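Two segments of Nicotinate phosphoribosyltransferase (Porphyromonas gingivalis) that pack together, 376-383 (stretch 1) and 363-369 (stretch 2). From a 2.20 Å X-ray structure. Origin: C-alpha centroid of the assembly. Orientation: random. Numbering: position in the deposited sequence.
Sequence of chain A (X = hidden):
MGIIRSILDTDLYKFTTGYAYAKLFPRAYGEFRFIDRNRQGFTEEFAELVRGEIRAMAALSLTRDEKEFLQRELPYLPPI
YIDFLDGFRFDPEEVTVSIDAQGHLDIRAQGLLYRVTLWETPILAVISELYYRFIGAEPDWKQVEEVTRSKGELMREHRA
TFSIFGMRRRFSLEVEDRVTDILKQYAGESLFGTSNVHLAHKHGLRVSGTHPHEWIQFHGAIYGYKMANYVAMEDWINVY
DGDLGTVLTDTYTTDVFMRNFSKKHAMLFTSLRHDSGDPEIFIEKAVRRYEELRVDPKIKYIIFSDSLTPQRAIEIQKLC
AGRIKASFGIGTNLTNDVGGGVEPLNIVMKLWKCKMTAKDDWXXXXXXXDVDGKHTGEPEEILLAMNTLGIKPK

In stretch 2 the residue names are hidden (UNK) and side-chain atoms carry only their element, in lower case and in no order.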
ATOM      1  N   THR A 376     -15.141   3.960   4.052  1.00 39.34           N
ATOM      2  CA  THR A 376     -15.300   2.891   3.078  1.00 37.78           C
ATOM      3  C   THR A 376     -15.766   1.616   3.763  1.00 36.61           C
ATOM      4  O   THR A 376     -15.361   1.329   4.888  1.00 35.38           O
ATOM      5  CB  THR A 376     -13.987   2.596   2.332  1.00 38.67           C
ATOM      6  OG1 THR A 376     -12.979   2.204   3.266  1.00 39.96           O
ATOM      7  CG2 THR A 376     -13.516   3.826   1.577  1.00 40.07           C
ATOM      8  N   GLY A 377     -16.622   0.864   3.077  1.00 35.39           N
ATOM      9  CA  GLY A 377     -17.134  -0.375   3.624  1.00 35.37           C
ATOM     10  C   GLY A 377     -18.644  -0.373   3.763  1.00 36.51           C
ATOM     11  O   GLY A 377     -19.301   0.649   3.557  1.00 35.23           O
ATOM     12  N   GLU A 378     -19.191  -1.531   4.110  1.00 37.29           N
ATOM     13  CA  GLU A 378     -20.621  -1.687   4.297  1.00 38.32           C
ATOM     14  C   GLU A 378     -21.123  -0.614   5.270  1.00 39.03           C
ATOM     15  O   GLU A 378     -20.649  -0.517   6.405  1.00 38.78           O
ATOM     16  CB  GLU A 378     -20.903  -3.089   4.845  1.00 40.21           C
ATOM     17  CG  GLU A 378     -22.373  -3.440   4.974  1.00 44.14           C
ATOM     18  CD  GLU A 378     -23.127  -3.258   3.670  1.00 47.52           C
ATOM     19  OE1 GLU A 378     -22.603  -3.676   2.610  1.00 47.27           O
ATOM     20  OE2 GLU A 378     -24.247  -2.700   3.709  1.00 50.66           O
ATOM     21  N   PRO A 379     -22.079   0.220   4.824  1.00 39.32           N
ATOM     22  CA  PRO A 379     -22.676   1.303   5.616  1.00 39.03           C
ATOM     23  C   PRO A 379     -23.105   0.887   7.023  1.00 39.58           C
ATOM     24  O   PRO A 379     -22.820   1.586   7.992  1.00 40.26           O
ATOM     25  CB  PRO A 379     -23.862   1.733   4.761  1.00 39.06           C
ATOM     26  CG  PRO A 379     -23.344   1.538   3.378  1.00 38.72           C
ATOM     27  CD  PRO A 379     -22.668   0.183   3.473  1.00 39.26           C
ATOM     28  N   GLU A 380     -23.796  -0.242   7.127  1.00 40.24           N
ATOM     29  CA  GLU A 380     -24.250  -0.748   8.416  1.00 41.10           C
ATOM     30  C   GLU A 380     -23.047  -0.965   9.339  1.00 38.84           C
ATOM     31  O   GLU A 380     -23.085  -0.613  10.519  1.00 37.39           O
ATOM     32  CB  GLU A 380     -24.993  -2.076   8.216  1.00 45.38           C
ATOM     33  CG  GLU A 380     -25.682  -2.630   9.466  1.00 51.63           C
ATOM     34  CD  GLU A 380     -26.994  -1.917   9.791  1.00 55.84           C
ATOM     35  OE1 GLU A 380     -27.706  -2.381  10.721  1.00 56.51           O
ATOM     36  OE2 GLU A 380     -27.311  -0.899   9.120  1.00 57.26           O
ATOM     37  N   GLU A 381     -21.975  -1.537   8.791  1.00 36.75           N
ATOM     38  CA  GLU A 381     -20.775  -1.820   9.566  1.00 34.06           C
ATOM     39  C   GLU A 381     -20.054  -0.540   9.969  1.00 33.63           C
ATOM     40  O   GLU A 381     -19.505  -0.448  11.066  1.00 32.85           O
ATOM     41  CB  GLU A 381     -19.837  -2.728   8.770  1.00 33.02           C
ATOM     42  CG  GLU A 381     -18.712  -3.352   9.592  1.00 35.68           C
ATOM     43  CD  GLU A 381     -19.221  -4.194  10.751  1.00 36.73           C
ATOM     44  OE1 GLU A 381     -20.206  -4.934  10.559  1.00 38.34           O
ATOM     45  OE2 GLU A 381     -18.632  -4.128  11.852  1.00 38.34           O
ATOM     46  N   ILE A 382     -20.053   0.451   9.083  1.00 33.24           N
ATOM     47  CA  ILE A 382     -19.401   1.724   9.376  1.00 32.67           C
ATOM     48  C   ILE A 382     -20.047   2.388  10.590  1.00 33.14           C
ATOM     49  O   ILE A 382     -19.355   2.910  11.471  1.00 32.59           O
ATOM     50  CB  ILE A 382     -19.493   2.694   8.179  1.00 32.96           C
ATOM     51  CG1 ILE A 382     -18.614   2.194   7.032  1.00 33.16           C
ATOM     52  CG2 ILE A 382     -19.058   4.095   8.606  1.00 32.22           C
ATOM     53  CD1 ILE A 382     -18.765   2.990   5.748  1.00 32.84           C
ATOM     54  N   LEU A 383     -21.375   2.370  10.625  1.00 32.88           N
ATOM     55  CA  LEU A 383     -22.131   2.942  11.732  1.00 32.42           C
ATOM     56  C   LEU A 383     -21.753   2.223  13.031  1.00 29.86           C
ATOM     57  O   LEU A 383     -21.521   2.862  14.058  1.00 29.81           O
ATOM     58  CB  LEU A 383     -23.635   2.769  11.480  1.00 36.22           C
ATOM     59  CG  LEU A 383     -24.549   3.956  11.798  1.00 40.26           C
ATOM     60  CD1 LEU A 383     -26.008   3.533  11.616  1.00 42.00           C
ATOM     61  CD2 LEU A 383     -24.307   4.444  13.222  1.00 42.44           C
ATOM     62  N   UNK A 363     -17.289 -11.423   8.096  1.00 22.93           N
ATOM     63  CA  UNK A 363     -17.308 -10.185   8.863  1.00 22.41           C
ATOM     64  C   UNK A 363     -16.852  -9.074   7.923  1.00 21.93           C
ATOM     65  O   UNK A 363     -15.801  -9.179   7.291  1.00 20.66           O
ATOM     66  c   UNK A 363     -16.673 -11.397  10.998  1.00 27.87           C
ATOM     67  n   UNK A 363     -16.819 -13.265  12.143  1.00 31.76           N
ATOM     68  n   UNK A 363     -17.744 -11.352  11.866  1.00 28.18           N
ATOM     69  c   UNK A 363     -17.809 -12.486  12.541  1.00 28.68           C
ATOM     70  c   UNK A 363     -16.092 -12.607  11.180  1.00 29.20           C
ATOM     71  c   UNK A 363     -16.349 -10.282  10.054  1.00 24.84           C
ATOM     72  N   UNK A 364     -17.651  -8.018   7.817  1.00 22.19           N
ATOM     73  CA  UNK A 364     -17.311  -6.892   6.954  1.00 23.44           C
ATOM     74  C   UNK A 364     -16.191  -6.056   7.544  1.00 22.93           C
ATOM     75  O   UNK A 364     -16.105  -5.897   8.760  1.00 21.43           O
ATOM     76  c   UNK A 364     -21.492  -7.735   4.154  1.00 35.40           C
ATOM     77  c   UNK A 364     -20.893  -6.709   6.254  1.00 30.54           C
ATOM     78  c   UNK A 364     -18.521  -5.989   6.732  1.00 24.52           C
ATOM     79  c   UNK A 364     -19.224  -7.062   4.566  1.00 31.10           C
ATOM     80  c   UNK A 364     -20.176  -7.630   3.724  1.00 33.34           C
ATOM     81  c   UNK A 364     -19.564  -6.596   5.837  1.00 29.21           C
ATOM     82  o   UNK A 364     -22.435  -8.308   3.325  1.00 38.42           O
ATOM     83  c   UNK A 364     -21.861  -7.276   5.417  1.00 33.38           C
ATOM     84  N   UNK A 365     -15.340  -5.526   6.665  1.00 22.53           N
ATOM     85  CA  UNK A 365     -14.228  -4.678   7.073  1.00 24.06           C
ATOM     86  C   UNK A 365     -14.554  -3.237   6.707  1.00 24.27           C
ATOM     87  O   UNK A 365     -15.179  -2.976   5.681  1.00 24.83           O
ATOM     88  s   UNK A 365     -12.353  -6.773   6.684  1.00 28.57           S
ATOM     89  c   UNK A 365     -12.935  -5.087   6.354  1.00 24.41           C
ATOM     90  N   UNK A 366     -14.139  -2.298   7.545  1.00 24.18           N
ATOM     91  CA  UNK A 366     -14.384  -0.898   7.258  1.00 25.27           C
ATOM     92  C   UNK A 366     -13.124  -0.094   7.519  1.00 26.78           C
ATOM     93  O   UNK A 366     -12.185  -0.571   8.156  1.00 26.72           O
ATOM     94  c   UNK A 366     -16.798  -1.132   7.926  1.00 27.41           C
ATOM     95  c   UNK A 366     -15.536  -0.317   8.119  1.00 25.88           C
ATOM     96  c   UNK A 366     -15.144  -0.296   9.575  1.00 24.77           C
ATOM     97  N   UNK A 367     -13.111   1.128   7.005  1.00 29.28           N
ATOM     98  CA  UNK A 367     -11.994   2.045   7.180  1.00 31.60           C
ATOM     99  C   UNK A 367     -12.606   3.427   7.326  1.00 30.51           C
ATOM    100  O   UNK A 367     -13.474   3.800   6.541  1.00 31.33           O
ATOM    101  c   UNK A 367      -8.240   4.286   4.751  1.00 39.23           C
ATOM    102  c   UNK A 367      -9.131   3.055   4.784  1.00 37.80           C
ATOM    103  c   UNK A 367      -9.943   3.024   6.055  1.00 35.85           C
ATOM    104  c   UNK A 367     -11.070   2.013   5.964  1.00 33.68           C
ATOM    105  n   UNK A 367      -7.544   4.402   3.437  1.00 41.30           N
ATOM    106  N   UNK A 368     -12.163   4.183   8.324  1.00 29.66           N
ATOM    107  CA  UNK A 368     -12.719   5.507   8.557  1.00 29.43           C
ATOM    108  C   UNK A 368     -11.893   6.694   8.049  1.00 31.03           C
ATOM    109  O   UNK A 368     -12.459   7.668   7.548  1.00 33.35           O
ATOM    110  c   UNK A 368     -13.912   4.601  10.674  1.00 27.87           C
ATOM    111  c   UNK A 368     -14.155   4.938  12.140  1.00 26.55           C
ATOM    112  c   UNK A 368     -15.236   4.524   9.920  1.00 27.26           C
ATOM    113  c   UNK A 368     -13.005   5.672  10.047  1.00 28.38           C
ATOM    114  N   UNK A 369     -10.572   6.621   8.174  1.00 29.88           N
ATOM    115  CA  UNK A 369      -9.679   7.707   7.743  1.00 30.74           C
ATOM    116  C   UNK A 369      -9.854   8.973   8.585  1.00 30.53           C
ATOM    117  O   UNK A 369     -10.775   9.068   9.393  1.00 30.11           O
ATOM    118  o   UNK A 369     -10.786   9.177   6.142  1.00 31.01           O
ATOM    119  c   UNK A 369      -9.909   8.066   6.269  1.00 30.84           C
TER
HETATM  120  O   HOH W   1     -19.902  -7.799   9.409  1.00 31.33           O
HETATM  121  O   HOH W   2     -17.274  -3.753   4.096  1.00 13.09           O

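Position 363 carries one carbon followed by a five-membered ring of three carbons and two nitrogens, an imidazole. Its CA-to-CB bond points sideways, the ring leads away, and no side-chain atom comes within contact distance of stretch 1. The ring composition alone makes this H363.

At position 364 a single carbon leads to a six-carbon ring bearing one oxygen, with one ring face covered by CB and CG of E378 and with E381 packed at the base of the side chain; it is a phenol, so the residue is Y364. Its CA-to-CB bond points toward stretch 1. CG of E378 lies 3.8 Å from CD2 of Y364, and CB of E378 sits 4.1 Å from the centroid of the Y364 ring, only 22° off the normal, the geometry of a CH-pi contact. CG of E381 is 3.9 Å from CB of Y364. Water 1 adds a polar link, accepting from Y364 N at 2.8 Å and donating to E381 OE1 at 3.1 Å.

Position 365 has one carbon and then one sulfur, neither in contact with stretch 1, which identifies C365. The CA-to-CB bond of C365 points away from stretch 1, and it is the carbonyl that faces the partner: water 2 donates to C365 O at 2.7 Å and accepts from E378 N at 2.9 Å.

Position 366 has three side-chain carbons, the first carrying the other two, and one methyl meets E381 and I382 in the first turn of the helix. This beta-branched, wholly apolar group is V366. V366 CG1 lies 3.4 Å from E381 CG and 3.9 Å from I382 CG1. V366 CA also makes a CA-H...O contact with T376 O at 3.4 Å.

Position 367 shows four carbons in a row ending in nitrogen, the first carbon touching OG1 of T376; this is the signature of K367. All four chi angles are t, so the chain is extended and its end leads away, while CB of K367 stays 3.3 Å from T376 OG1.

Position 368 has four carbons, forked at the second, with a branch end near CG2 of I382; it is L368. Although its CA-to-CB bond points away, its end comes nearer, bringing CD2 of L368 to 4.1 Å from CG2 of I382.

Position 369 has one carbon and one oxygen, which make no contact with stretch 1; it is S369.

The contact combines a backbone clamp with a small side-chain interface. T376 and K367 form a single antiparallel bridge through two hydrogen bonds, K367 N to T376 O at 3.1 Å and T376 N to K367 O at 3.0 Å, with N-H...O angles of 155° and 167°. Beside it, G377 permits close approach: CA of G377 is 3.8 Å from C365 O, and an ideal CB on G377 would fall 2.8 Å from that oxygen and 3.0 Å from V366 CG1, both clashes. Beyond the glycine, E378, E381 and I382 lay carbon against Y364, V366 and L368, while the two waters join polar atoms of the two stretches. Together the segments bury 440 Å², summed over both sides.

Stretch 2, residues 363-369: HYCVKLS
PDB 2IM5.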